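Local coordinates for adherence and virulence protein A (Streptococcus pneumoniae, PDB 6PON) that binds fibronectin and probably helps pneumococci adhere to host tissue as a virulence factor, at residues I119-L130 / R154-P165. Numbering follows the deposited sequence.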
ATOM      1  N   ILE B 119       9.856  -8.995  37.265  1.00 18.97           N
ATOM      2  CA  ILE B 119       9.985  -9.274  35.838  1.00 16.40           C
ATOM      3  C   ILE B 119       9.203 -10.537  35.501  1.00 21.86           C
ATOM      4  O   ILE B 119       9.409 -11.583  36.134  1.00 18.59           O
ATOM      5  CB  ILE B 119      11.452  -9.472  35.420  1.00 17.33           C
ATOM      6  CG1 ILE B 119      12.330  -8.287  35.821  1.00 20.87           C
ATOM      7  CG2 ILE B 119      11.530  -9.784  33.916  1.00 15.43           C
ATOM      8  CD1 ILE B 119      13.829  -8.497  35.507  1.00 19.22           C
ATOM      9  N   ILE B 120       8.348 -10.460  34.476  1.00 20.11           N
ATOM     10  CA  ILE B 120       7.711 -11.649  33.922  1.00 21.02           C
ATOM     11  C   ILE B 120       8.195 -11.824  32.489  1.00 19.67           C
ATOM     12  O   ILE B 120       8.170 -10.877  31.698  1.00 18.49           O
ATOM     13  CB  ILE B 120       6.168 -11.599  33.994  1.00 22.37           C
ATOM     14  CG1 ILE B 120       5.575 -12.874  33.390  1.00 17.66           C
ATOM     15  CG2 ILE B 120       5.571 -10.347  33.290  1.00 19.49           C
ATOM     16  CD1 ILE B 120       4.055 -12.963  33.485  1.00 20.11           C
ATOM     17  N   GLU B 121       8.664 -13.029  32.177  1.00 20.82           N
ATOM     18  CA  GLU B 121       9.064 -13.428  30.838  1.00 20.55           C
ATOM     19  C   GLU B 121       8.078 -14.482  30.371  1.00 22.16           C
ATOM     20  O   GLU B 121       7.943 -15.532  31.011  1.00 19.80           O
ATOM     21  CB  GLU B 121      10.480 -14.000  30.826  1.00 18.95           C
ATOM     22  CG  GLU B 121      11.526 -13.125  31.486  1.00 22.86           C
ATOM     23  CD  GLU B 121      12.817 -13.886  31.691  1.00 28.35           C
ATOM     24  OE1 GLU B 121      12.811 -15.107  31.379  1.00 29.05           O
ATOM     25  OE2 GLU B 121      13.819 -13.278  32.146  1.00 21.68           O
ATOM     26  N   ILE B 122       7.390 -14.194  29.275  1.00 21.16           N
ATOM     27  CA  ILE B 122       6.395 -15.096  28.716  1.00 21.20           C
ATOM     28  C   ILE B 122       7.042 -15.712  27.484  1.00 26.90           C
ATOM     29  O   ILE B 122       6.991 -15.159  26.384  1.00 28.53           O
ATOM     30  CB  ILE B 122       5.094 -14.375  28.408  1.00 19.08           C
ATOM     31  CG1 ILE B 122       4.566 -13.772  29.707  1.00 21.16           C
ATOM     32  CG2 ILE B 122       4.087 -15.337  27.815  1.00 25.66           C
ATOM     33  CD1 ILE B 122       3.555 -12.689  29.507  1.00 19.78           C
ATOM     34  N   MET B 123       7.671 -16.868  27.686  1.00 25.54           N
ATOM     35  CA  MET B 123       8.533 -17.544  26.722  1.00 26.13           C
ATOM     36  C   MET B 123       8.205 -19.021  26.665  1.00 27.43           C
ATOM     37  O   MET B 123       9.089 -19.877  26.736  1.00 30.96           O
ATOM     38  CB  MET B 123      10.009 -17.377  27.086  1.00 27.11           C
ATOM     39  CG  MET B 123      10.455 -15.934  27.313  1.00 27.24           C
ATOM     40  SD  MET B 123      10.768 -15.119  25.747  1.00 30.28           S
ATOM     41  CE  MET B 123      10.928 -13.413  26.254  1.00 19.08           C
ATOM     42  N   GLY B 124       6.921 -19.344  26.575  1.00 27.25           N
ATOM     43  CA  GLY B 124       6.502 -20.727  26.489  1.00 26.83           C
ATOM     44  C   GLY B 124       7.096 -21.607  27.574  1.00 28.82           C
ATOM     45  O   GLY B 124       6.918 -21.343  28.766  1.00 31.92           O
ATOM     46  N   LYS B 125       7.835 -22.638  27.154  1.00 27.45           N
ATOM     47  CA  LYS B 125       8.436 -23.592  28.079  1.00 27.10           C
ATOM     48  C   LYS B 125       9.364 -22.912  29.087  1.00 32.92           C
ATOM     49  O   LYS B 125       9.544 -23.412  30.200  1.00 31.67           O
ATOM     50  CB  LYS B 125       9.181 -24.656  27.261  1.00 30.27           C
ATOM     51  CG  LYS B 125      10.431 -25.222  27.899  1.00 36.38           C
ATOM     52  CD  LYS B 125      11.383 -25.742  26.848  1.00 32.22           C
ATOM     53  CE  LYS B 125      11.041 -27.161  26.500  1.00 39.88           C
ATOM     54  NZ  LYS B 125      11.253 -28.045  27.679  1.00 46.05           N
ATOM     55  N   HIS B 126       9.937 -21.766  28.732  1.00 31.08           N
ATOM     56  CA  HIS B 126      10.897 -21.075  29.576  1.00 27.91           C
ATOM     57  C   HIS B 126      10.304 -19.880  30.303  1.00 27.99           C
ATOM     58  O   HIS B 126      11.056 -19.102  30.896  1.00 25.38           O
ATOM     59  CB  HIS B 126      12.087 -20.628  28.734  1.00 29.00           C
ATOM     60  CG  HIS B 126      12.838 -21.764  28.111  1.00 31.45           C
ATOM     61  ND1 HIS B 126      13.225 -22.881  28.822  1.00 32.75           N
ATOM     62  CD2 HIS B 126      13.272 -21.955  26.843  1.00 30.96           C
ATOM     63  CE1 HIS B 126      13.865 -23.710  28.018  1.00 33.66           C
ATOM     64  NE2 HIS B 126      13.905 -23.173  26.810  1.00 37.26           N
ATOM     65  N   SER B 127       8.984 -19.704  30.262  1.00 29.66           N
ATOM     66  CA  SER B 127       8.359 -18.610  30.992  1.00 24.63           C
ATOM     67  C   SER B 127       8.769 -18.669  32.452  1.00 27.53           C
ATOM     68  O   SER B 127       9.009 -19.749  33.002  1.00 22.80           O
ATOM     69  CB  SER B 127       6.840 -18.673  30.883  1.00 26.10           C
ATOM     70  OG  SER B 127       6.437 -18.649  29.528  1.00 29.43           O
ATOM     71  N   ASN B 128       8.885 -17.488  33.063  1.00 25.10           N
ATOM     72  CA  ASN B 128       9.348 -17.386  34.437  1.00 19.68           C
ATOM     73  C   ASN B 128       8.992 -16.017  35.010  1.00 21.42           C
ATOM     74  O   ASN B 128       8.686 -15.071  34.280  1.00 19.76           O
ATOM     75  CB  ASN B 128      10.855 -17.637  34.532  1.00 23.06           C
ATOM     76  CG  ASN B 128      11.233 -18.434  35.767  1.00 23.74           C
ATOM     77  OD1 ASN B 128      10.627 -18.292  36.835  1.00 22.02           O
ATOM     78  ND2 ASN B 128      12.226 -19.295  35.619  1.00 23.08           N
ATOM     79  N   ILE B 129       9.018 -15.941  36.342  1.00 22.69           N
ATOM     80  CA  ILE B 129       8.702 -14.731  37.091  1.00 21.23           C
ATOM     81  C   ILE B 129       9.813 -14.539  38.106  1.00 19.77           C
ATOM     82  O   ILE B 129      10.138 -15.465  38.858  1.00 20.01           O
ATOM     83  CB  ILE B 129       7.329 -14.814  37.789  1.00 20.55           C
ATOM     84  CG1 ILE B 129       6.202 -14.996  36.765  1.00 20.10           C
ATOM     85  CG2 ILE B 129       7.064 -13.568  38.630  1.00 17.43           C
ATOM     86  CD1 ILE B 129       4.829 -15.287  37.408  1.00 20.20           C
ATOM     87  N   LEU B 130      10.415 -13.351  38.105  1.00 17.98           N
ATOM     88  CA  LEU B 130      11.643 -13.100  38.836  1.00 17.24           C
ATOM     89  C   LEU B 130      11.533 -11.761  39.541  1.00 19.15           C
ATOM     90  O   LEU B 130      10.952 -10.812  39.004  1.00 20.82           O
ATOM     91  CB  LEU B 130      12.873 -13.102  37.901  1.00 18.04           C
ATOM     92  CG  LEU B 130      12.987 -14.227  36.848  1.00 23.54           C
ATOM     93  CD1 LEU B 130      12.333 -13.846  35.491  1.00 22.24           C
ATOM     94  CD2 LEU B 130      14.429 -14.700  36.651  1.00 21.29           C
ATOM     95  N   ARG B 154      21.735 -19.330  31.317  1.00 32.55           N
ATOM     96  CA  ARG B 154      21.795 -18.520  32.521  1.00 31.13           C
ATOM     97  C   ARG B 154      21.371 -19.371  33.700  1.00 32.77           C
ATOM     98  O   ARG B 154      20.645 -20.360  33.559  1.00 30.25           O
ATOM     99  CB  ARG B 154      20.899 -17.287  32.414  1.00 25.73           C
ATOM    100  CG  ARG B 154      19.488 -17.626  31.977  1.00 25.07           C
ATOM    101  CD  ARG B 154      18.637 -16.389  31.757  1.00 26.39           C
ATOM    102  NE  ARG B 154      17.260 -16.794  31.523  1.00 28.22           N
ATOM    103  CZ  ARG B 154      16.206 -15.989  31.577  1.00 26.31           C
ATOM    104  NH1 ARG B 154      16.350 -14.702  31.858  1.00 24.07           N
ATOM    105  NH2 ARG B 154      14.997 -16.484  31.361  1.00 27.25           N
ATOM    106  N   THR B 155      21.816 -18.974  34.871  1.00 27.87           N
ATOM    107  CA  THR B 155      21.404 -19.647  36.085  1.00 30.55           C
ATOM    108  C   THR B 155      20.280 -18.820  36.700  1.00 28.84           C
ATOM    109  O   THR B 155      20.438 -17.613  36.922  1.00 24.67           O
ATOM    110  CB  THR B 155      22.598 -19.838  37.023  1.00 31.40           C
ATOM    111  OG1 THR B 155      23.570 -20.680  36.379  1.00 31.42           O
ATOM    112  CG2 THR B 155      22.176 -20.502  38.303  1.00 29.69           C
ATOM    113  N   LEU B 156      19.128 -19.454  36.919  1.00 28.63           N
ATOM    114  CA  LEU B 156      17.968 -18.776  37.493  1.00 28.78           C
ATOM    115  C   LEU B 156      17.832 -19.247  38.932  1.00 26.45           C
ATOM    116  O   LEU B 156      17.053 -20.142  39.251  1.00 23.82           O
ATOM    117  CB  LEU B 156      16.703 -19.031  36.684  1.00 26.00           C
ATOM    118  CG  LEU B 156      16.782 -18.425  35.284  1.00 25.90           C
ATOM    119  CD1 LEU B 156      15.440 -18.464  34.607  1.00 27.19           C
ATOM    120  CD2 LEU B 156      17.307 -17.005  35.347  1.00 22.63           C
ATOM    121  N   LEU B 157      18.605 -18.623  39.812  1.00 26.92           N
ATOM    122  CA  LEU B 157      18.615 -19.020  41.210  1.00 28.93           C
ATOM    123  C   LEU B 157      18.799 -17.770  42.051  1.00 26.74           C
ATOM    124  O   LEU B 157      19.449 -16.819  41.598  1.00 31.34           O
ATOM    125  CB  LEU B 157      19.735 -20.039  41.504  1.00 25.31           C
ATOM    126  CG  LEU B 157      19.659 -21.473  40.939  1.00 32.50           C
ATOM    127  CD1 LEU B 157      20.987 -22.193  41.116  1.00 29.02           C
ATOM    128  CD2 LEU B 157      18.545 -22.306  41.600  1.00 26.92           C
ATOM    129  N   PRO B 158      18.219 -17.721  43.248  1.00 24.85           N
ATOM    130  CA  PRO B 158      18.499 -16.597  44.158  1.00 26.47           C
ATOM    131  C   PRO B 158      19.997 -16.351  44.277  1.00 25.06           C
ATOM    132  O   PRO B 158      20.795 -17.288  44.357  1.00 25.44           O
ATOM    133  CB  PRO B 158      17.896 -17.055  45.494  1.00 26.19           C
ATOM    134  CG  PRO B 158      16.833 -18.055  45.113  1.00 29.88           C
ATOM    135  CD  PRO B 158      17.259 -18.692  43.814  1.00 24.42           C
ATOM    136  N   GLY B 159      20.380 -15.075  44.264  1.00 23.15           N
ATOM    137  CA  GLY B 159      21.761 -14.668  44.362  1.00 22.55           C
ATOM    138  C   GLY B 159      22.483 -14.528  43.034  1.00 34.91           C
ATOM    139  O   GLY B 159      23.452 -13.772  42.951  1.00 32.95           O
ATOM    140  N   SER B 160      22.040 -15.248  41.998  1.00 33.10           N
ATOM    141  CA  SER B 160      22.610 -15.087  40.670  1.00 31.88           C
ATOM    142  C   SER B 160      22.255 -13.717  40.105  1.00 35.82           C
ATOM    143  O   SER B 160      21.191 -13.154  40.395  1.00 32.01           O
ATOM    144  CB  SER B 160      22.106 -16.177  39.712  1.00 31.51           C
ATOM    145  OG  SER B 160      22.567 -17.473  40.070  1.00 34.29           O
ATOM    146  N   THR B 161      23.165 -13.183  39.288  1.00 34.71           N
ATOM    147  CA  THR B 161      22.919 -11.927  38.598  1.00 32.62           C
ATOM    148  C   THR B 161      21.946 -12.162  37.452  1.00 35.35           C
ATOM    149  O   THR B 161      22.038 -13.169  36.741  1.00 32.71           O
ATOM    150  CB  THR B 161      24.234 -11.351  38.080  1.00 38.35           C
ATOM    151  OG1 THR B 161      25.151 -11.236  39.174  1.00 35.72           O
ATOM    152  CG2 THR B 161      24.018  -9.974  37.449  1.00 33.89           C
ATOM    153  N   TYR B 162      20.988 -11.248  37.297  1.00 30.07           N
ATOM    154  CA  TYR B 162      19.943 -11.441  36.296  1.00 28.96           C
ATOM    155  C   TYR B 162      20.514 -11.296  34.896  1.00 28.51           C
ATOM    156  O   TYR B 162      21.272 -10.365  34.608  1.00 31.72           O
ATOM    157  CB  TYR B 162      18.792 -10.445  36.490  1.00 21.76           C
ATOM    158  CG  TYR B 162      17.733 -10.529  35.412  1.00 21.98           C
ATOM    159  CD1 TYR B 162      16.806 -11.573  35.393  1.00 24.20           C
ATOM    160  CD2 TYR B 162      17.668  -9.584  34.397  1.00 21.09           C
ATOM    161  CE1 TYR B 162      15.834 -11.662  34.392  1.00 19.78           C
ATOM    162  CE2 TYR B 162      16.709  -9.661  33.398  1.00 21.84           C
ATOM    163  CZ  TYR B 162      15.798 -10.702  33.399  1.00 23.72           C
ATOM    164  OH  TYR B 162      14.842 -10.762  32.399  1.00 23.97           O
ATOM    165  N   ILE B 163      20.142 -12.224  34.021  1.00 27.09           N
ATOM    166  CA  ILE B 163      20.475 -12.153  32.606  1.00 26.43           C
ATOM    167  C   ILE B 163      19.179 -12.239  31.821  1.00 27.31           C
ATOM    168  O   ILE B 163      18.362 -13.137  32.069  1.00 25.59           O
ATOM    169  CB  ILE B 163      21.417 -13.290  32.169  1.00 29.39           C
ATOM    170  CG1 ILE B 163      22.640 -13.389  33.091  1.00 27.74           C
ATOM    171  CG2 ILE B 163      21.816 -13.078  30.720  1.00 27.31           C
ATOM    172  CD1 ILE B 163      23.373 -14.738  33.004  1.00 26.63           C
ATOM    173  N   ALA B 164      19.003 -11.322  30.865  1.00 20.64           N
ATOM    174  CA  ALA B 164      17.822 -11.326  30.022  1.00 24.28           C
ATOM    175  C   ALA B 164      17.821 -12.553  29.120  1.00 26.49           C
ATOM    176  O   ALA B 164      18.866 -13.144  28.857  1.00 24.12           O
ATOM    177  CB  ALA B 164      17.762 -10.067  29.159  1.00 24.41           C
ATOM    178  N   PRO B 165      16.660 -12.945  28.622  1.00 23.20           N
ATOM    179  CA  PRO B 165      16.607 -14.044  27.678  1.00 29.32           C
ATOM    180  C   PRO B 165      17.402 -13.727  26.424  1.00 34.05           C
ATOM    181  O   PRO B 165      17.648 -12.555  26.096  1.00 36.08           O
ATOM    182  CB  PRO B 165      15.105 -14.175  27.373  1.00 22.39           C
ATOM    183  CG  PRO B 165      14.456 -13.659  28.599  1.00 24.78           C
ATOM    184  CD  PRO B 165      15.315 -12.505  29.028  1.00 21.38           C
TER
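Arg154 reaches across to Glu121 on a beta hairpin, strands 113-121 and 128-133 of a five-stranded antiparallel sheet, and so ties residues 154-165, part of the long loop between strand 139-142 and helix 178-187, over one face of that sheet. The hairpin itself is registered by paired backbone bonds between Ile119 and Leu130 and between Glu121 and Asn128. Arginine suits its place because its long chain, extended from CG to NE, presents two nitrogens end-on: NH2 donates to Glu121 OE1 at 2.6 Å and NH1 to Glu121 OE2 at 2.9 Å. Both bonds are nearly straight and use the syn lone pairs of the oxygens, with the carboxylate and guanidinium planes only 11° apart. Arg154 NH1 also donates to Ile163 O at 2.6 Å, which helps fix the rotation of the guanidinium and ties Arg154 to the returning part of the same loop.

Leu156 CD2 packs toward the rim of one guanidinium face, with Pro165 CA on the opposite face. The same Leu156 CD2 meets Leu130 CD2 at 3.9 Å, while CD1 touches the side-chain nitrogen ND2 of Asn128, which donates to Lys144 O. Beyond it, a type II turn from Leu157 to Ser160 reverses the chain, with Gly159 at the position where positive phi is needed.

Tyr162 has CG anti to the backbone N (chi1 175°), which swings the ring in toward the strands. Ile119 CD1 sits over one ring face, 3.8 Å from the centroid, in a CH-pi contact, and Leu130 CD2 lies at the ring edge. Tyr162 OH donates to the anti lone pair of Glu121 OE2 at 2.7 Å, so three bonds grip the buried carboxylate. Pro165 lays its apolar ring against Met123 CE and the carboxylate of Glu121, with Pro165 CG 3.5 Å from Glu121 CD.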